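PDB 2VSO: eukaryotic initiation factor 4F subunit p150, which acts within the eIF4F complex at the mRNA cap as a scaffold for assembling the translation apparatus, this chain being its middle, eIF4A-binding domain. Local coordinates for residues V78-F83 with H134-K139; G101-E106 with K123-Y128; E212-V217 with A260-R265; L220-G225 with I271-L276. All coordinates share one frame; numbering follows the deposited sequence.

How the contacts relate
Following the chain from the N terminus, helix 73-88 supplies the first segment and meets helix 122-139 in contact 1, which closes a loop of 50 residues. Contact 2 lies within that loop and joins helix 93-106 to an earlier part of helix 122-139. The two contacts touch where Ile79 packs on Tyr128. Contacts 3 and 4 follow later in the sequence. Both join helix 211-228 to the C-terminal region, and their segments alternate, so the two loops cross. Contact 3 holds the approach to helix 264-278 and its first turn; contact 4 uses its later half. Contacts 2 and 3 lie on opposite sides of the chain's centre, about 35 Å apart between centres.

Contact 1 (V78-F83 with H134-K139); sequences VIEQIF and HAEFDK
Glu136 turns its CG beside the backbone N (chi1 -51°) and bends again at chi2. This brings its carboxylate across to Glu80 and its CG to the ring of Phe83. Glu80 has CG anti to the backbone N (chi1 178°) and runs extended beyond it. The two glutamate chains cross at about a right angle. The meeting is between a methylene and an oxygen: Glu80 CG lies 4.1 Å from Glu136 OE2. Nearer the backbone of Glu136, its CG is 4.4 Å from Phe83 CD1, an oblique approach to the ring. The backbones stay well apart, and the nearest CA atoms, of Phe83 and Glu136, are 8.4 Å from each other.

The contact joins helix 73-88 to helix 122-139 within the all-helical MIF4G domain. Only 95 Å² is buried between the segments, and no hydrogen bond spans them. Phe83 is fixed mainly from elsewhere: it stacks edge-to-face with Phe179 and also packs on Leu176 and Leu183 of helix 163-185. Arg132 lies against Glu80 and Phe83, and makes a long, weak ion pair with Glu136 OE2.

The two acids come close without a bond, Glu80 OE1 being 4.8 Å from Glu136 OE2. Two negative charges at this spacing would be expected to disfavour each other unless positive charge is near. Arg132 may supply some of it. Lys139 also reaches the Glu136 carboxylate, but that weak salt bridge rests on a doubtful oxygen position. What the segments share is therefore a methylene against a carboxylate oxygen and a ring carbon against a methylene, with no direct polar bond.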
# COMPACT_ATOMS: atom_id res chain seq x y z
N VAL C 78 -1.61 -7.99 -28.65
CA VAL C 78 -0.65 -7.58 -27.65
C VAL C 78 -0.97 -6.20 -27.06
O VAL C 78 -0.97 -6.04 -25.85
CB VAL C 78 0.76 -7.55 -28.24
CG1 VAL C 78 1.67 -6.64 -27.43
CG2 VAL C 78 1.31 -8.96 -28.34
N ILE C 79 -1.26 -5.22 -27.91
CA ILE C 79 -1.69 -3.91 -27.42
C ILE C 79 -2.92 -4.06 -26.52
O ILE C 79 -3.01 -3.44 -25.46
CB ILE C 79 -2.09 -2.92 -28.55
CG1 ILE C 79 -0.90 -2.59 -29.47
CG2 ILE C 79 -2.66 -1.65 -27.97
CD1 ILE C 79 0.43 -2.75 -28.82
N GLU C 80 -3.87 -4.87 -26.94
CA GLU C 80 -5.14 -4.96 -26.25
C GLU C 80 -4.95 -5.55 -24.86
O GLU C 80 -5.68 -5.23 -23.92
CB GLU C 80 -6.10 -5.83 -27.04
CG GLU C 80 -7.44 -6.04 -26.36
CD GLU C 80 -8.20 -7.22 -26.92
OE1 GLU C 80 -9.40 -7.36 -26.59
OE2 GLU C 80 -7.61 -8.02 -27.68
N GLN C 81 -3.95 -6.42 -24.75
CA GLN C 81 -3.66 -7.08 -23.49
C GLN C 81 -2.89 -6.18 -22.54
O GLN C 81 -3.01 -6.31 -21.32
CB GLN C 81 -2.86 -8.36 -23.74
CG GLN C 81 -3.70 -9.55 -24.09
CD GLN C 81 -2.85 -10.80 -24.21
OE1 GLN C 81 -2.28 -11.28 -23.23
NE2 GLN C 81 -2.76 -11.34 -25.42
N ILE C 82 -2.08 -5.28 -23.10
CA ILE C 82 -1.33 -4.34 -22.28
C ILE C 82 -2.30 -3.36 -21.66
O ILE C 82 -2.12 -2.96 -20.51
CB ILE C 82 -0.27 -3.56 -23.09
CG1 ILE C 82 0.81 -4.52 -23.59
CG2 ILE C 82 0.36 -2.49 -22.22
CD1 ILE C 82 1.87 -3.85 -24.44
N PHE C 83 -3.32 -2.98 -22.41
CA PHE C 83 -4.37 -2.11 -21.89
C PHE C 83 -5.18 -2.78 -20.79
O PHE C 83 -5.46 -2.18 -19.76
CB PHE C 83 -5.31 -1.62 -22.98
CG PHE C 83 -4.87 -0.35 -23.64
CD1 PHE C 83 -5.62 0.80 -23.51
CD2 PHE C 83 -3.70 -0.30 -24.38
CE1 PHE C 83 -5.23 1.98 -24.13
CE2 PHE C 83 -3.30 0.88 -24.99
CZ PHE C 83 -4.06 2.02 -24.86
N HIS C 134 -10.05 4.25 -27.66
CA HIS C 134 -11.40 4.51 -28.15
C HIS C 134 -12.29 3.31 -27.91
O HIS C 134 -13.42 3.44 -27.43
CB HIS C 134 -11.37 4.82 -29.63
CG HIS C 134 -11.04 6.25 -29.95
ND1 HIS C 134 -11.73 7.31 -29.41
CD2 HIS C 134 -10.11 6.79 -30.76
CE1 HIS C 134 -11.23 8.44 -29.87
NE2 HIS C 134 -10.25 8.15 -30.70
N ALA C 135 -11.78 2.13 -28.23
CA ALA C 135 -12.54 0.92 -27.98
C ALA C 135 -12.84 0.77 -26.49
O ALA C 135 -14.00 0.65 -26.09
CB ALA C 135 -11.80 -0.30 -28.51
N GLU C 136 -11.80 0.79 -25.67
CA GLU C 136 -11.97 0.60 -24.24
C GLU C 136 -12.77 1.75 -23.62
O GLU C 136 -13.54 1.55 -22.69
CB GLU C 136 -10.61 0.41 -23.55
CG GLU C 136 -9.71 -0.65 -24.19
CD GLU C 136 -10.29 -2.06 -24.14
OE1 GLU C 136 -11.45 -2.22 -23.72
OE2 GLU C 136 -9.58 -3.02 -24.51
N PHE C 137 -12.59 2.95 -24.16
CA PHE C 137 -13.29 4.12 -23.64
C PHE C 137 -14.78 4.01 -23.91
O PHE C 137 -15.59 4.21 -23.01
CB PHE C 137 -12.73 5.40 -24.28
CG PHE C 137 -13.07 6.66 -23.51
CD1 PHE C 137 -12.39 6.98 -22.33
CD2 PHE C 137 -14.05 7.53 -23.97
CE1 PHE C 137 -12.69 8.15 -21.61
CE2 PHE C 137 -14.36 8.69 -23.27
CZ PHE C 137 -13.68 9.00 -22.09
N ASP C 138 -15.13 3.68 -25.15
CA ASP C 138 -16.53 3.63 -25.58
C ASP C 138 -17.40 2.71 -24.72
O ASP C 138 -18.56 3.03 -24.45
CB ASP C 138 -16.63 3.26 -27.06
CG ASP C 138 -16.06 4.33 -27.98
OD1 ASP C 138 -15.40 5.28 -27.49
OD2 ASP C 138 -16.26 4.22 -29.21
N LYS C 139 -16.84 1.58 -24.28
CA LYS C 139 -17.53 0.70 -23.34
C LYS C 139 -18.16 1.47 -22.18
O LYS C 139 -19.29 1.18 -21.77
CB LYS C 139 -16.58 -0.37 -22.78
CG LYS C 139 -15.84 -1.18 -23.84
CD LYS C 139 -15.17 -2.36 -23.19
CE LYS C 139 -14.17 -3.02 -24.11
NZ LYS C 139 -13.37 -4.06 -23.39

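Contact 2 (G101-E106 with K123-Y128); sequences GKVVKE and KLVLHY
Two neighbouring antiparallel helices of the MIF4G domain meet here, through Val103 and Val104 on one and Val125 and Leu126 on the other. Helix 93-106 ends at this contact, and helix 122-139 begins at it. The short segments run at 149° to each other, and their axes come within 8.5 Å. The nearest CA atoms, of Val104 and Val125, are 5.4 Å apart.

Val125 points toward the other helix and fills the middle of the contact. Its CG1, anti to the backbone N (chi1 -175°), lies between the two valines opposite. On one flank, Val104 CG2 is 3.4 Å from Val125 CG1 and also faces Val125 CB. On the other flank, Val103 CG1 sits 4.1 Å from Val125 CG1, the two side chains crossing at about a right angle. The second branch of Val125, CG2, turns to the backbone instead and rests 4.1 Å from Val103 O.

Val104 is forked so that each methyl has its own partner. While CG2 serves Val125, CG1 reaches Leu126, with Val104 CG1 at 4.1 Å from Leu126 CG. Leu126 is partly exposed, so this flank is the more open one.

The contact buries 193 Å² between the segments, and no hydrogen bond crosses it. Pro122 and Leu129 also touch Val104, and Leu107, just past the first helix, packs on Val125. Successive helices packed antiparallel through apolar side chains, in an all-helical chain, fit the HEAT-type fold to which MIF4G domains belong.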
# COMPACT_ATOMS: atom_id res chain seq x y z
N GLY C 101 5.65 2.66 -25.32
CA GLY C 101 6.68 3.46 -25.94
C GLY C 101 7.82 2.60 -26.48
O GLY C 101 8.45 2.97 -27.47
N LYS C 102 8.10 1.46 -25.85
CA LYS C 102 9.14 0.58 -26.37
C LYS C 102 8.71 -0.14 -27.64
O LYS C 102 9.51 -0.41 -28.54
CB LYS C 102 9.59 -0.45 -25.34
CG LYS C 102 10.98 -1.00 -25.67
CD LYS C 102 11.27 -2.37 -25.07
CE LYS C 102 12.66 -2.83 -25.55
NZ LYS C 102 13.25 -4.01 -24.84
N VAL C 103 7.43 -0.48 -27.71
CA VAL C 103 6.88 -1.17 -28.84
C VAL C 103 6.78 -0.23 -30.04
O VAL C 103 7.07 -0.62 -31.17
CB VAL C 103 5.52 -1.78 -28.50
CG1 VAL C 103 4.92 -2.48 -29.72
CG2 VAL C 103 5.69 -2.76 -27.34
N VAL C 104 6.37 1.00 -29.79
CA VAL C 104 6.28 2.01 -30.83
C VAL C 104 7.65 2.32 -31.41
O VAL C 104 7.78 2.49 -32.62
CB VAL C 104 5.69 3.32 -30.28
CG1 VAL C 104 6.01 4.48 -31.21
CG2 VAL C 104 4.19 3.18 -30.10
N LYS C 105 8.65 2.38 -30.55
CA LYS C 105 9.99 2.79 -30.95
C LYS C 105 10.74 1.67 -31.66
O LYS C 105 11.44 1.91 -32.64
CB LYS C 105 10.79 3.26 -29.72
CG LYS C 105 12.09 3.98 -30.04
CD LYS C 105 12.72 4.55 -28.77
CE LYS C 105 13.78 5.61 -29.08
NZ LYS C 105 14.27 6.29 -27.85
N GLU C 106 10.56 0.45 -31.17
CA GLU C 106 11.40 -0.67 -31.58
C GLU C 106 10.68 -1.71 -32.43
O GLU C 106 11.24 -2.76 -32.77
CB GLU C 106 12.06 -1.31 -30.36
CG GLU C 106 12.71 -0.29 -29.42
CD GLU C 106 13.67 -0.92 -28.43
OE1 GLU C 106 13.86 -2.15 -28.49
OE2 GLU C 106 14.23 -0.17 -27.59
N LYS C 123 4.36 4.53 -36.66
CA LYS C 123 3.11 5.22 -36.94
C LYS C 123 1.95 4.23 -36.95
O LYS C 123 0.78 4.60 -36.79
CB LYS C 123 3.19 6.02 -38.24
CG LYS C 123 4.40 6.95 -38.33
CD LYS C 123 4.24 8.00 -39.43
CE LYS C 123 5.53 8.78 -39.64
NZ LYS C 123 5.33 10.06 -40.41
N LEU C 124 2.27 2.96 -37.13
CA LEU C 124 1.27 1.91 -37.08
C LEU C 124 0.83 1.64 -35.65
O LEU C 124 -0.36 1.60 -35.35
CB LEU C 124 1.81 0.62 -37.70
CG LEU C 124 0.82 -0.55 -37.81
CD1 LEU C 124 -0.47 -0.10 -38.46
CD2 LEU C 124 1.43 -1.74 -38.55
N VAL C 125 1.81 1.46 -34.76
CA VAL C 125 1.54 1.18 -33.36
C VAL C 125 0.83 2.36 -32.70
O VAL C 125 -0.04 2.17 -31.85
CB VAL C 125 2.82 0.91 -32.60
CG1 VAL C 125 2.51 0.48 -31.16
CG2 VAL C 125 3.64 -0.12 -33.32
N LEU C 126 1.23 3.57 -33.09
CA LEU C 126 0.63 4.79 -32.54
C LEU C 126 -0.85 4.80 -32.83
O LEU C 126 -1.67 5.10 -31.95
CB LEU C 126 1.29 6.02 -33.15
CG LEU C 126 2.63 6.38 -32.53
CD1 LEU C 126 3.39 7.36 -33.42
CD2 LEU C 126 2.44 6.93 -31.11
N HIS C 127 -1.20 4.46 -34.07
CA HIS C 127 -2.59 4.36 -34.45
C HIS C 127 -3.30 3.23 -33.71
O HIS C 127 -4.47 3.36 -33.35
CB HIS C 127 -2.76 4.18 -35.95
CG HIS C 127 -4.17 3.83 -36.34
ND1 HIS C 127 -4.58 2.53 -36.54
CD2 HIS C 127 -5.27 4.60 -36.48
CE1 HIS C 127 -5.87 2.52 -36.82
NE2 HIS C 127 -6.31 3.76 -36.80
N TYR C 128 -2.60 2.12 -33.50
CA TYR C 128 -3.14 1.04 -32.68
C TYR C 128 -3.49 1.49 -31.25
O TYR C 128 -4.58 1.17 -30.74
CB TYR C 128 -2.14 -0.12 -32.63
CG TYR C 128 -2.22 -1.07 -33.79
CD1 TYR C 128 -2.44 -0.61 -35.08
CD2 TYR C 128 -2.07 -2.43 -33.59
CE1 TYR C 128 -2.51 -1.49 -36.15
CE2 TYR C 128 -2.14 -3.32 -34.66
CZ TYR C 128 -2.36 -2.84 -35.93
OH TYR C 128 -2.42 -3.72 -36.99

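Contact 3 (E212-V217 with A260-R265); sequences ETLESV and AKISSR
Glu215 and Arg265 form the one polar bond between the segments, a salt bridge with Arg265 NH2 2.8 Å from Glu215 OE2. The N-H points at the oxygen at 138°, so the bond is bent. The oxygen is met on its syn side, with the nitrogen somewhat out of the carboxylate plane. OE2 comes to the edge of the guanidinium, and the two flat groups lie nearly parallel, 12° apart. The bond is single rather than forked: Glu215 OE1 remains 4.1 Å from Arg265 NH1. Each chain has CG anti to its backbone N and then bends, Glu215 at chi2 (81°) and Arg265 at chi3, which brings the charged ends together with the chains crossing at about a right angle. Beside the salt bridge lies an apolar touch, Leu214 CD1 to Ile262 CG2 at 4.2 Å.

The next shell sets these groups in place: Ile256 of helix 242-257 packs on both Leu214 and Ile262, and Ser263 is the N-cap of helix 264-278, its OG accepting from Ile266 N. The chain of another protein also reaches this end of the contact, where its aromatic side chains pack on Ser264 and on Arg265 and an acidic one makes a long, weak ion pair with Arg265 NH1.

Putting an alanine in place of Glu215 would probably leave Arg265 without its intrachain carboxylate and let its guanidinium turn. Lys269 lies close to Arg265 and packs on Glu215, so the carboxylate is likely to offset two positive charges. The salt bridge thus ties helix 211-228 to an arginine at the protein-protein interface.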
# COMPACT_ATOMS: atom_id res chain seq x y z
N GLU C 212 -13.50 8.64 -5.61
CA GLU C 212 -12.59 7.99 -6.55
C GLU C 212 -12.42 8.80 -7.84
O GLU C 212 -11.33 8.89 -8.38
CB GLU C 212 -13.08 6.58 -6.88
CG GLU C 212 -13.49 5.76 -5.67
CD GLU C 212 -13.85 4.35 -6.06
OE1 GLU C 212 -13.64 3.99 -7.24
OE2 GLU C 212 -14.34 3.60 -5.18
N THR C 213 -13.51 9.40 -8.31
CA THR C 213 -13.47 10.21 -9.53
C THR C 213 -12.62 11.46 -9.34
O THR C 213 -11.77 11.77 -10.17
CB THR C 213 -14.89 10.58 -10.00
OG1 THR C 213 -15.50 9.42 -10.59
CG2 THR C 213 -14.84 11.67 -11.03
N LEU C 214 -12.87 12.17 -8.24
CA LEU C 214 -12.11 13.36 -7.86
C LEU C 214 -10.63 13.05 -7.68
O LEU C 214 -9.77 13.81 -8.09
CB LEU C 214 -12.66 13.91 -6.55
CG LEU C 214 -14.01 14.58 -6.61
CD1 LEU C 214 -14.63 14.57 -5.23
CD2 LEU C 214 -13.84 16.00 -7.15
N GLU C 215 -10.37 11.94 -7.01
CA GLU C 215 -9.02 11.41 -6.87
C GLU C 215 -8.39 11.29 -8.25
O GLU C 215 -7.25 11.69 -8.47
CB GLU C 215 -9.10 10.02 -6.24
CG GLU C 215 -7.79 9.49 -5.73
CD GLU C 215 -7.46 10.04 -4.37
OE1 GLU C 215 -6.35 10.60 -4.22
OE2 GLU C 215 -8.31 9.92 -3.45
N SER C 216 -9.16 10.73 -9.18
CA SER C 216 -8.70 10.44 -10.53
C SER C 216 -8.32 11.71 -11.28
O SER C 216 -7.27 11.75 -11.92
CB SER C 216 -9.79 9.69 -11.29
OG SER C 216 -9.47 9.55 -12.67
N VAL C 217 -9.17 12.73 -11.19
CA VAL C 217 -8.95 14.01 -11.86
C VAL C 217 -7.68 14.70 -11.38
O VAL C 217 -6.88 15.17 -12.20
CB VAL C 217 -10.12 14.99 -11.66
CG1 VAL C 217 -10.20 15.94 -12.82
CG2 VAL C 217 -11.42 14.22 -11.57
N ALA C 260 -19.92 21.34 -2.27
CA ALA C 260 -20.06 19.92 -2.00
C ALA C 260 -19.49 19.53 -0.64
O ALA C 260 -18.62 20.21 -0.10
CB ALA C 260 -19.42 19.10 -3.10
N LYS C 261 -19.98 18.43 -0.09
CA LYS C 261 -19.50 17.93 1.19
C LYS C 261 -18.54 16.77 0.98
O LYS C 261 -18.97 15.63 0.75
CB LYS C 261 -20.67 17.52 2.10
CG LYS C 261 -20.27 17.29 3.55
CD LYS C 261 -21.47 17.24 4.48
CE LYS C 261 -22.11 18.62 4.63
NZ LYS C 261 -23.10 18.64 5.75
N ILE C 262 -17.25 17.06 1.04
CA ILE C 262 -16.20 16.09 0.77
C ILE C 262 -15.21 15.99 1.93
O ILE C 262 -15.03 16.93 2.70
CB ILE C 262 -15.42 16.45 -0.53
CG1 ILE C 262 -14.97 17.91 -0.48
CG2 ILE C 262 -16.29 16.22 -1.76
CD1 ILE C 262 -14.22 18.36 -1.68
N SER C 263 -14.56 14.84 2.05
CA SER C 263 -13.55 14.62 3.07
C SER C 263 -12.50 15.72 2.99
O SER C 263 -12.21 16.23 1.92
CB SER C 263 -12.90 13.25 2.88
OG SER C 263 -11.84 13.30 1.96
N SER C 264 -11.95 16.08 4.14
CA SER C 264 -10.91 17.09 4.20
C SER C 264 -9.76 16.71 3.29
O SER C 264 -9.15 17.57 2.67
CB SER C 264 -10.39 17.24 5.64
OG SER C 264 -11.32 17.94 6.45
N ARG C 265 -9.46 15.42 3.23
CA ARG C 265 -8.32 14.92 2.48
C ARG C 265 -8.43 15.33 1.01
O ARG C 265 -7.46 15.81 0.42
CB ARG C 265 -8.24 13.40 2.60
CG ARG C 265 -6.91 12.79 2.24
CD ARG C 265 -6.95 11.28 2.42
NE ARG C 265 -7.81 10.66 1.42
CZ ARG C 265 -7.40 10.28 0.22
NH1 ARG C 265 -6.12 10.45 -0.13
NH2 ARG C 265 -8.26 9.74 -0.63

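Contact 4 (L220-G225 with I271-L276); sequences LLNTVG and IDIKEL
Leu221 faces Ile273 where two helices of the HEAT-type MIF4G domain run side by side. The short segments of helix 211-228 and helix 264-278 lie 22° from parallel, with axes that approach to 10.9 Å. The contact is made by a few side chains.

Leu221 is the first residue to take part. Its CB lies 4.2 Å from Ile273 CG2, an apolar touch in the buried part of the contact. Leu246 and Phe198 pack on Leu221, and Leu253 on Ile273, so helices 191-206 and 242-257 close this side. Next comes Asn222, exposed at the outer margin. Its CG stands beside the backbone N (chi1 -85°), which carries the amide over to the second helix. There the Ile273 methyl CG2 sits over the amide, nearly equidistant from its CG, OD1 and ND2, and 4.0 Å from Asn222 CG. No hydrogen bond joins the two segments.

Asp272 turns instead to the chain of another protein, where a basic side chain pairs with its OD1 in a salt bridge. Leu276, one turn beyond Ile273, packs on Trp282 and sends one methyl back to the asparagine: Leu276 CD2 is 3.8 Å from Asn222 OD1.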
# COMPACT_ATOMS: atom_id res chain seq x y z
N LEU C 220 -4.64 12.95 -12.59
CA LEU C 220 -4.49 13.24 -14.01
C LEU C 220 -3.95 14.65 -14.25
O LEU C 220 -2.98 14.84 -14.97
CB LEU C 220 -5.82 13.05 -14.72
CG LEU C 220 -5.81 13.15 -16.25
CD1 LEU C 220 -4.92 12.08 -16.89
CD2 LEU C 220 -7.21 13.05 -16.77
N LEU C 221 -4.56 15.63 -13.62
CA LEU C 221 -4.05 16.99 -13.68
C LEU C 221 -2.61 17.12 -13.16
O LEU C 221 -1.84 17.96 -13.64
CB LEU C 221 -4.98 17.92 -12.92
CG LEU C 221 -6.29 18.15 -13.63
CD1 LEU C 221 -7.31 18.68 -12.64
CD2 LEU C 221 -6.08 19.11 -14.77
N ASN C 222 -2.23 16.32 -12.18
CA ASN C 222 -0.85 16.36 -11.72
C ASN C 222 0.10 15.75 -12.73
O ASN C 222 1.21 16.24 -12.93
CB ASN C 222 -0.70 15.73 -10.34
CG ASN C 222 -0.99 16.71 -9.22
OD1 ASN C 222 -0.37 17.77 -9.12
ND2 ASN C 222 -1.95 16.36 -8.37
N THR C 223 -0.34 14.68 -13.39
CA THR C 223 0.45 14.01 -14.40
C THR C 223 0.59 14.79 -15.71
O THR C 223 1.65 14.83 -16.31
CB THR C 223 -0.13 12.61 -14.70
OG1 THR C 223 -0.06 11.80 -13.53
CG2 THR C 223 0.66 11.92 -15.83
N VAL C 224 -0.48 15.46 -16.12
CA VAL C 224 -0.63 15.87 -17.51
C VAL C 224 -1.13 17.30 -17.67
O VAL C 224 -1.19 17.83 -18.78
CB VAL C 224 -1.62 14.84 -18.15
CG1 VAL C 224 -2.80 15.44 -18.87
CG2 VAL C 224 -0.92 13.65 -18.77
N GLY C 225 -1.48 17.93 -16.55
CA GLY C 225 -2.08 19.26 -16.55
C GLY C 225 -1.24 20.35 -17.20
O GLY C 225 -1.75 21.14 -17.98
N ILE C 271 -7.64 22.00 -3.47
CA ILE C 271 -7.12 23.33 -3.19
C ILE C 271 -5.66 23.43 -3.65
O ILE C 271 -5.18 24.50 -4.02
CB ILE C 271 -7.30 23.68 -1.70
CG1 ILE C 271 -8.75 24.04 -1.42
CG2 ILE C 271 -6.41 24.84 -1.29
CD1 ILE C 271 -9.14 23.88 0.02
N ASP C 272 -4.98 22.29 -3.66
CA ASP C 272 -3.58 22.24 -4.06
C ASP C 272 -3.30 22.23 -5.56
O ASP C 272 -2.31 22.83 -5.97
CB ASP C 272 -2.85 21.11 -3.34
CG ASP C 272 -2.69 21.38 -1.85
OD1 ASP C 272 -3.25 22.39 -1.37
OD2 ASP C 272 -2.00 20.59 -1.16
N ILE C 273 -4.12 21.55 -6.38
CA ILE C 273 -3.96 21.72 -7.85
C ILE C 273 -4.41 23.10 -8.30
O ILE C 273 -3.85 23.64 -9.24
CB ILE C 273 -4.65 20.64 -8.75
CG1 ILE C 273 -5.70 19.86 -7.98
CG2 ILE C 273 -3.62 19.73 -9.44
CD1 ILE C 273 -7.09 20.41 -8.15
N LYS C 274 -5.42 23.64 -7.62
CA LYS C 274 -5.93 24.97 -7.92
C LYS C 274 -4.85 26.03 -7.72
O LYS C 274 -4.74 26.96 -8.50
CB LYS C 274 -7.16 25.28 -7.07
CG LYS C 274 -8.13 26.27 -7.66
CD LYS C 274 -7.49 27.62 -7.89
CE LYS C 274 -8.24 28.39 -8.97
NZ LYS C 274 -7.73 29.78 -9.11
N GLU C 275 -4.05 25.87 -6.68
CA GLU C 275 -2.97 26.81 -6.41
C GLU C 275 -1.80 26.51 -7.31
O GLU C 275 -1.08 27.41 -7.72
CB GLU C 275 -2.51 26.76 -4.94
CG GLU C 275 -1.21 27.52 -4.70
CD GLU C 275 -0.69 27.42 -3.28
OE1 GLU C 275 0.26 28.16 -2.94
OE2 GLU C 275 -1.22 26.61 -2.50
N LEU C 276 -1.60 25.23 -7.59
CA LEU C 276 -0.51 24.80 -8.46
C LEU C 276 -0.67 25.32 -9.89
O LEU C 276 0.30 25.74 -10.50
CB LEU C 276 -0.35 23.29 -8.46
CG LEU C 276 0.80 22.78 -9.33
CD1 LEU C 276 2.09 23.47 -8.95
CD2 LEU C 276 0.95 21.29 -9.21